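Local coordinates for protein probable chitinase A (Chromobacterium violaceum, PDB 4TX8) that probably hydrolyses chitin as a family 18 endochitinase built on a TIM barrel, and carries a carbohydrate-binding module that probably helps it hold chitin, at residues 163-167 with 209-213; 140-144 with 185-189; 145-149 with 198-203. All coordinates share one frame; numbering follows the deposited sequence.

Contact 1. Residues 163-167 with 209-213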
loop_
_atom_site.group_PDB
_atom_site.type_symbol
_atom_site.label_atom_id
_atom_site.label_comp_id
_atom_site.label_asym_id
_atom_site.label_seq_id
_atom_site.Cartn_x
_atom_site.Cartn_y
_atom_site.Cartn_z
ATOM N N PHE A 163 -0.597 -19.187 -10.153
ATOM C CA PHE A 163 -0.275 -17.846 -9.677
ATOM C C PHE A 163 0.386 -17.013 -10.770
ATOM O O PHE A 163 0.056 -15.841 -10.960
ATOM C CB PHE A 163 0.636 -17.945 -8.453
ATOM C CG PHE A 163 1.057 -16.619 -7.882
ATOM C CD1 PHE A 163 0.140 -15.795 -7.252
ATOM C CD2 PHE A 163 2.383 -16.219 -7.939
ATOM C CE1 PHE A 163 0.531 -14.586 -6.711
ATOM C CE2 PHE A 163 2.783 -15.012 -7.401
ATOM C CZ PHE A 163 1.853 -14.191 -6.785
ATOM N N ILE A 164 1.312 -17.632 -11.497
ATOM C CA ILE A 164 2.020 -16.963 -12.581
ATOM C C ILE A 164 1.055 -16.614 -13.716
ATOM O O ILE A 164 1.162 -15.552 -14.332
ATOM C CB ILE A 164 3.182 -17.837 -13.104
ATOM C CG1 ILE A 164 4.328 -17.838 -12.088
ATOM C CG2 ILE A 164 3.679 -17.346 -14.458
ATOM C CD1 ILE A 164 5.444 -18.807 -12.415
ATOM N N GLN A 165 0.099 -17.502 -13.974
ATOM C CA GLN A 165 -0.940 -17.233 -14.962
ATOM C C GLN A 165 -1.865 -16.113 -14.494
ATOM O O GLN A 165 -2.320 -15.297 -15.296
ATOM C CB GLN A 165 -1.749 -18.497 -15.251
ATOM C CG GLN A 165 -0.983 -19.553 -16.029
ATOM C CD GLN A 165 -1.799 -20.809 -16.266
ATOM O OE1 GLN A 165 -2.790 -21.059 -15.579
ATOM N NE2 GLN A 165 -1.386 -21.607 -17.244
ATOM N N ASP A 166 -2.137 -16.078 -13.192
ATOM C CA ASP A 166 -3.000 -15.050 -12.620
ATOM C C ASP A 166 -2.363 -13.669 -12.743
ATOM O O ASP A 166 -3.052 -12.680 -12.993
ATOM C CB ASP A 166 -3.311 -15.359 -11.155
ATOM C CG ASP A 166 -4.214 -16.568 -10.993
ATOM O OD1 ASP A 166 -4.785 -17.028 -12.004
ATOM O OD2 ASP A 166 -4.362 -17.053 -9.849
ATOM N N ILE A 167 -1.047 -13.612 -12.563
ATOM C CA ILE A 167 -0.297 -12.375 -12.744
ATOM C C ILE A 167 -0.455 -11.855 -14.172
ATOM O O ILE A 167 -0.792 -10.689 -14.379
ATOM C CB ILE A 167 1.201 -12.572 -12.430
ATOM C CG1 ILE A 167 1.397 -12.840 -10.935
ATOM C CG2 ILE A 167 2.008 -11.361 -12.873
ATOM C CD1 ILE A 167 2.844 -12.973 -10.515
ATOM N N GLN A 209 11.310 -14.840 -12.832
ATOM C CA GLN A 209 10.602 -16.113 -12.744
ATOM C C GLN A 209 9.088 -15.931 -12.707
ATOM O O GLN A 209 8.355 -16.602 -13.431
ATOM C CB GLN A 209 11.047 -16.897 -11.507
ATOM C CG GLN A 209 10.359 -18.251 -11.361
ATOM C CD GLN A 209 10.646 -18.921 -10.028
ATOM O OE1 GLN A 209 11.438 -18.425 -9.226
ATOM N NE2 GLN A 209 9.995 -20.053 -9.783
ATOM N N TYR A 210 8.616 -15.023 -11.860
ATOM C CA TYR A 210 7.179 -14.867 -11.660
ATOM C C TYR A 210 6.556 -13.822 -12.581
ATOM O O TYR A 210 5.362 -13.878 -12.871
ATOM C CB TYR A 210 6.890 -14.528 -10.197
ATOM C CG TYR A 210 7.078 -15.712 -9.276
ATOM C CD1 TYR A 210 8.315 -15.986 -8.707
ATOM C CD2 TYR A 210 6.022 -16.568 -8.995
ATOM C CE1 TYR A 210 8.492 -17.076 -7.873
ATOM C CE2 TYR A 210 6.188 -17.658 -8.163
ATOM C CZ TYR A 210 7.424 -17.908 -7.605
ATOM O OH TYR A 210 7.590 -18.994 -6.778
ATOM N N GLY A 211 7.362 -12.877 -13.051
ATOM C CA GLY A 211 6.864 -11.858 -13.956
ATOM C C GLY A 211 6.260 -10.666 -13.238
ATOM O O GLY A 211 5.394 -9.978 -13.781
ATOM N N PHE A 212 6.707 -10.430 -12.007
ATOM C CA PHE A 212 6.367 -9.209 -11.284
ATOM C C PHE A 212 6.838 -7.986 -12.067
ATOM O O PHE A 212 7.878 -8.032 -12.717
ATOM C CB PHE A 212 7.003 -9.201 -9.894
ATOM C CG PHE A 212 6.450 -10.236 -8.961
ATOM C CD1 PHE A 212 5.135 -10.166 -8.531
ATOM C CD2 PHE A 212 7.255 -11.257 -8.484
ATOM C CE1 PHE A 212 4.628 -11.111 -7.659
ATOM C CE2 PHE A 212 6.754 -12.204 -7.609
ATOM C CZ PHE A 212 5.437 -12.130 -7.198
ATOM N N ASP A 213 6.086 -6.893 -11.995
ATOM C CA ASP A 213 6.446 -5.680 -12.730
ATOM C C ASP A 213 7.571 -4.909 -12.049
ATOM O O ASP A 213 8.225 -4.073 -12.669
ATOM C CB ASP A 213 5.229 -4.765 -12.893
ATOM C CG ASP A 213 4.185 -5.348 -13.815
ATOM O OD1 ASP A 213 4.417 -5.348 -15.043
ATOM O OD2 ASP A 213 3.131 -5.800 -13.316
HETATM O O HOH W 1 3.823 -13.862 -14.873
#
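The Phe163 ring meets two other aromatic rings at its edge, both near its plane. Its CD2 lies 3.8 Å from CD2 of Tyr210, and its CE2 lies 3.9 Å from CZ of Phe212. Phe163 crosses each of these side chains at about a right angle. With CG of Phe163 anti to the backbone N (chi1 179°), one edge of the ring serves both partners. The Tyr210 ring is approached obliquely, by Phe163 and by Ile164, whose CG1 comes to 3.7 Å from Tyr210 CD2. Tyr210 also packs edge-to-face with Phe151. The Phe212 ring receives Ile167 obliquely, with CD1 of Ile167 3.8 Å from CE1 of Phe212. The same methyl lies 3.6 Å from the carbonyl O of Tyr210, and Ile167 CG2 rests near the carbonyl O of Gly211.

No direct hydrogen bond joins the two segments. A water lies between Ile164 O and Tyr210 O and may bridge the two backbones. Gly211 is the first residue to leave helical geometry and has positive phi (86°), a conformation that glycine adopts readily.

The contact joins two neighbouring outer helices of the GH18 barrel. Gln171, on helix 160-171, adds hydrogen bonds to Gly211 O and Asp213 OD2. Phe212 packs on Val177 and Leu179 of strand 176-182, the strand between the two helices in sequence. The chain then enters strand 214-218, the next strand of the barrel.

Contact 2. Residues 140-144 with 185-189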
loop_
_atom_site.group_PDB
_atom_site.type_symbol
_atom_site.label_atom_id
_atom_site.label_comp_id
_atom_site.label_asym_id
_atom_site.label_seq_id
_atom_site.Cartn_x
_atom_site.Cartn_y
_atom_site.Cartn_z
ATOM N N PHE A 140 4.311 -10.805 1.468
ATOM C CA PHE A 140 5.557 -10.106 1.167
ATOM C C PHE A 140 6.607 -11.073 0.638
ATOM O O PHE A 140 6.403 -12.286 0.633
ATOM C CB PHE A 140 6.128 -9.431 2.417
ATOM C CG PHE A 140 5.248 -8.374 3.009
ATOM C CD1 PHE A 140 5.367 -7.051 2.607
ATOM C CD2 PHE A 140 4.327 -8.693 3.994
ATOM C CE1 PHE A 140 4.565 -6.065 3.164
ATOM C CE2 PHE A 140 3.521 -7.712 4.557
ATOM C CZ PHE A 140 3.642 -6.398 4.141
ATOM N N ALA A 141 7.747 -10.529 0.228
ATOM C CA ALA A 141 8.944 -11.334 0.022
ATOM C C ALA A 141 9.605 -11.580 1.375
ATOM O O ALA A 141 9.324 -10.870 2.344
ATOM C CB ALA A 141 9.908 -10.645 -0.935
ATOM N N ASP A 142 10.475 -12.583 1.447
ATOM C CA ASP A 142 11.177 -12.887 2.691
ATOM C C ASP A 142 12.657 -12.556 2.616
ATOM O O ASP A 142 13.337 -12.913 1.652
ATOM C CB ASP A 142 11.026 -14.365 3.066
ATOM C CG ASP A 142 9.589 -14.766 3.311
ATOM O OD1 ASP A 142 8.996 -14.288 4.300
ATOM O OD2 ASP A 142 9.058 -15.575 2.521
ATOM N N ASP A 143 13.153 -11.877 3.644
ATOM C CA ASP A 143 14.586 -11.765 3.858
ATOM C C ASP A 143 15.167 -13.158 4.064
ATOM O O ASP A 143 14.589 -13.973 4.782
ATOM C CB ASP A 143 14.888 -10.882 5.067
ATOM C CG ASP A 143 16.336 -10.966 5.501
ATOM O OD1 ASP A 143 17.228 -10.846 4.635
ATOM O OD2 ASP A 143 16.584 -11.164 6.708
ATOM N N ALA A 144 16.306 -13.432 3.435
ATOM C CA ALA A 144 16.936 -14.746 3.535
ATOM C C ALA A 144 18.399 -14.647 3.964
ATOM O O ALA A 144 18.998 -15.642 4.364
ATOM C CB ALA A 144 16.821 -15.488 2.208
ATOM N N ASN A 185 9.282 -11.015 7.778
ATOM C CA ASN A 185 10.673 -11.133 7.365
ATOM C C ASN A 185 11.089 -9.944 6.506
ATOM O O ASN A 185 11.648 -10.114 5.423
ATOM C CB ASN A 185 10.897 -12.443 6.608
ATOM C CG ASN A 185 10.671 -13.665 7.480
ATOM O OD1 ASN A 185 11.044 -13.683 8.652
ATOM N ND2 ASN A 185 10.051 -14.691 6.912
ATOM N N GLY A 186 10.811 -8.740 6.997
ATOM C CA GLY A 186 11.122 -7.527 6.263
ATOM C C GLY A 186 12.357 -6.809 6.772
ATOM O O GLY A 186 12.485 -5.595 6.617
ATOM N N SER A 187 13.267 -7.560 7.384
ATOM C CA SER A 187 14.517 -6.994 7.882
ATOM C C SER A 187 15.657 -7.278 6.915
ATOM O O SER A 187 16.311 -8.315 7.003
ATOM C CB SER A 187 14.853 -7.550 9.269
ATOM O OG SER A 187 13.830 -7.253 10.209
ATOM N N VAL A 188 15.887 -6.353 5.990
ATOM C CA VAL A 188 16.934 -6.511 4.989
ATOM C C VAL A 188 18.271 -5.957 5.475
ATOM O O VAL A 188 18.329 -4.865 6.040
ATOM C CB VAL A 188 16.549 -5.812 3.672
ATOM C CG1 VAL A 188 17.588 -6.085 2.597
ATOM C CG2 VAL A 188 15.175 -6.273 3.218
ATOM N N THR A 189 19.343 -6.714 5.263
ATOM C CA THR A 189 20.685 -6.236 5.581
ATOM C C THR A 189 21.441 -5.847 4.315
ATOM O O THR A 189 21.689 -6.680 3.442
ATOM C CB THR A 189 21.510 -7.292 6.344
ATOM O OG1 THR A 189 21.525 -8.518 5.604
ATOM C CG2 THR A 189 20.923 -7.539 7.726
HETATM O O HOH W 2 8.144 -10.822 5.113
HETATM O O HOH W 3 10.862 -8.765 2.758
#
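Ala141 meets Asn185 through two waters. One water donates to Ala141 O and accepts from Asn185 N. The other lies within hydrogen-bonding distance of Ala141 O and Asn185 O.

At Asp142 the contact becomes direct. Asn185 ND2 gives a nearly straight hydrogen bond to Asp142 OD1 (2.8 Å, 169° at the hydrogen). The acceptor lies close to the amide plane of Asn185, but the donor comes from above the carboxylate plane. The two planes are turned 67° apart.

Asp143 N donates to Asn185 O (2.9 Å), in the carbonyl plane. The backbone and amide of Asn185 thus grip two successive residues. Chi1 of Asp143 (168°) turns the flat carboxylate so that Ser187 O lies over its face, 3.0 Å from CG and 2.9 Å from OD2. These two acceptors are close but not hydrogen-bonded. OD1 takes a weak hydrogen bond from Gly145 N.

This is the C-terminal end of the barrel strands, where GH18 enzymes have their substrate cleft. A citrate, probably from crystallisation, lies about 5 Å from the Ser187 side chain. The contact ties strand 135-143 to the loop between strand 176-182 and helix 193-210. Val188 N bonds to Ser223 OG, and its side chain packs on Phe199 of that helix.

Contact 3. Residues 145-149 with 198-203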
loop_
_atom_site.group_PDB
_atom_site.type_symbol
_atom_site.label_atom_id
_atom_site.label_comp_id
_atom_site.label_asym_id
_atom_site.label_seq_id
_atom_site.Cartn_x
_atom_site.Cartn_y
_atom_site.Cartn_z
ATOM N N GLY A 145 18.969 -13.448 3.872
ATOM C CA GLY A 145 20.324 -13.184 4.332
ATOM C C GLY A 145 21.437 -13.909 3.591
ATOM O O GLY A 145 21.243 -15.007 3.073
ATOM N N ASN A 146 22.606 -13.277 3.512
ATOM C CA ASN A 146 22.764 -11.889 3.918
ATOM C C ASN A 146 22.647 -11.006 2.684
ATOM O O ASN A 146 23.546 -10.963 1.845
ATOM C CB ASN A 146 24.100 -11.665 4.639
ATOM C CG ASN A 146 25.295 -12.145 3.833
ATOM O OD1 ASN A 146 25.217 -13.140 3.114
ATOM N ND2 ASN A 146 26.410 -11.433 3.951
ATOM N N GLY A 147 21.518 -10.318 2.569
ATOM C CA GLY A 147 21.208 -9.568 1.370
ATOM C C GLY A 147 20.251 -10.354 0.498
ATOM O O GLY A 147 19.462 -9.777 -0.244
ATOM N N ASN A 148 20.315 -11.679 0.601
ATOM C CA ASN A 148 19.430 -12.563 -0.152
ATOM C C ASN A 148 17.952 -12.357 0.157
ATOM O O ASN A 148 17.564 -12.174 1.310
ATOM C CB ASN A 148 19.792 -14.028 0.109
ATOM C CG ASN A 148 20.983 -14.493 -0.709
ATOM O OD1 ASN A 148 22.132 -14.298 -0.317
ATOM N ND2 ASN A 148 20.711 -15.115 -1.851
ATOM N N VAL A 149 17.136 -12.400 -0.891
ATOM C CA VAL A 149 15.688 -12.334 -0.770
ATOM C C VAL A 149 15.073 -13.574 -1.413
ATOM O O VAL A 149 15.551 -14.043 -2.443
ATOM C CB VAL A 149 15.121 -11.061 -1.447
ATOM C CG1 VAL A 149 13.596 -11.066 -1.431
ATOM C CG2 VAL A 149 15.661 -9.810 -0.775
ATOM N N ASN A 198 23.844 -9.876 -3.492
ATOM C CA ASN A 198 22.879 -10.933 -3.191
ATOM C C ASN A 198 21.448 -10.421 -3.320
ATOM O O ASN A 198 20.569 -11.116 -3.829
ATOM C CB ASN A 198 23.106 -11.497 -1.787
ATOM C CG ASN A 198 24.368 -12.334 -1.687
ATOM O OD1 ASN A 198 24.894 -12.809 -2.694
ATOM N ND2 ASN A 198 24.853 -12.527 -0.468
ATOM N N PHE A 199 21.234 -9.195 -2.853
ATOM C CA PHE A 199 19.953 -8.505 -2.981
ATOM C C PHE A 199 19.549 -8.402 -4.442
ATOM O O PHE A 199 18.468 -8.839 -4.834
ATOM C CB PHE A 199 20.047 -7.113 -2.343
ATOM C CG PHE A 199 18.771 -6.309 -2.400
ATOM C CD1 PHE A 199 18.492 -5.497 -3.491
ATOM C CD2 PHE A 199 17.876 -6.332 -1.343
ATOM C CE1 PHE A 199 17.334 -4.744 -3.538
ATOM C CE2 PHE A 199 16.715 -5.582 -1.382
ATOM C CZ PHE A 199 16.445 -4.783 -2.481
ATOM N N VAL A 200 20.440 -7.828 -5.242
ATOM C CA VAL A 200 20.184 -7.606 -6.658
ATOM C C VAL A 200 19.923 -8.914 -7.401
ATOM O O VAL A 200 18.907 -9.055 -8.084
ATOM C CB VAL A 200 21.364 -6.867 -7.317
ATOM C CG1 VAL A 200 21.245 -6.906 -8.826
ATOM C CG2 VAL A 200 21.431 -5.430 -6.814
ATOM N N ASN A 201 20.834 -9.871 -7.255
ATOM C CA ASN A 201 20.737 -11.133 -7.980
ATOM C C ASN A 201 19.503 -11.954 -7.605
ATOM O O ASN A 201 18.800 -12.448 -8.485
ATOM C CB ASN A 201 21.999 -11.971 -7.761
ATOM C CG ASN A 201 23.231 -11.346 -8.392
ATOM O OD1 ASN A 201 23.129 -10.525 -9.305
ATOM N ND2 ASN A 201 24.405 -11.738 -7.911
ATOM N N SER A 202 19.233 -12.101 -6.310
ATOM C CA SER A 202 18.118 -12.944 -5.886
ATOM C C SER A 202 16.772 -12.341 -6.300
ATOM O O SER A 202 15.878 -13.066 -6.738
ATOM C CB SER A 202 18.155 -13.188 -4.371
ATOM O OG SER A 202 17.957 -11.994 -3.636
ATOM N N LEU A 203 16.630 -11.022 -6.179
ATOM C CA LEU A 203 15.392 -10.356 -6.588
ATOM C C LEU A 203 15.199 -10.413 -8.099
ATOM O O LEU A 203 14.075 -10.542 -8.587
ATOM C CB LEU A 203 15.371 -8.903 -6.119
ATOM C CG LEU A 203 14.714 -8.649 -4.763
ATOM C CD1 LEU A 203 14.851 -7.191 -4.384
ATOM C CD2 LEU A 203 13.245 -9.062 -4.793
#
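Two hydrogen bonds run directly between the loop 145-149 and the helix 198-203. Asn198 ND2 donates to Asn146 O (3.1 Å, 170° at the hydrogen). The acceptor is near the amide plane of Asn198, while the donor sits above the carbonyl plane of Asn146. Val149 N donates to Ser202 OG (2.9 Å). That hydroxyl donates in turn to Asn198 O, one turn back in the helix. Chi1 of Ser202 (65°) places OG between the backbone N and the carbonyl carbon, where it serves both bonds. Asn198 O therefore accepts from Ser202 N and Ser202 OG, which reach it from opposite faces of its plane.

The loop is a hairpin turn of the TIM barrel. Strand 149-150 folds back antiparallel on the end of barrel strand 135-143, and the hairpin lies against barrel helix 193-210.

Close backbone packing is found at Gly147. Its O makes a bent, weak CA-H...O contact with Phe199 CA (3.1 Å) and lies near the edge of the Phe199 ring. Gly147 has positive phi (100°), and its CA is 4.7 Å from Phe199 CA.

Apolar contacts centre on Val149. CG1 is 3.9 Å from Leu203 CD2, and CG2 is 4.2 Å from Phe199 CD2, reached obliquely. Leu203 CD1 lies over one face of the Phe199 ring, offset toward its rim. Phe199 and Leu203 also pack on Leu181 of strand 176-182 and on helix 230-246.

How the contacts relate
All three contacts lie within the GH18 barrel domain, around strands 135-143 and 176-182 and helices 160-171 and 193-210. Along the chain, first and second segments alike come in the order contact 2, contact 3, contact 1. Every pair therefore interleaves. Contacts 2 and 3 have centres about 9 Å apart and touch where Asp142 and Ala141 meet Val149. The centre of contact 1 is about 20 Å from that of contact 2 and about 19 Å from that of contact 3. Contact 2 joins the C-terminal end of strand 135-143 to the loop before helix 193-210. Contact 3 seats the hairpin on that helix. Contact 1 joins its far end to helix 160-171. Consecutive beta-alpha units of the barrel are thus tied together.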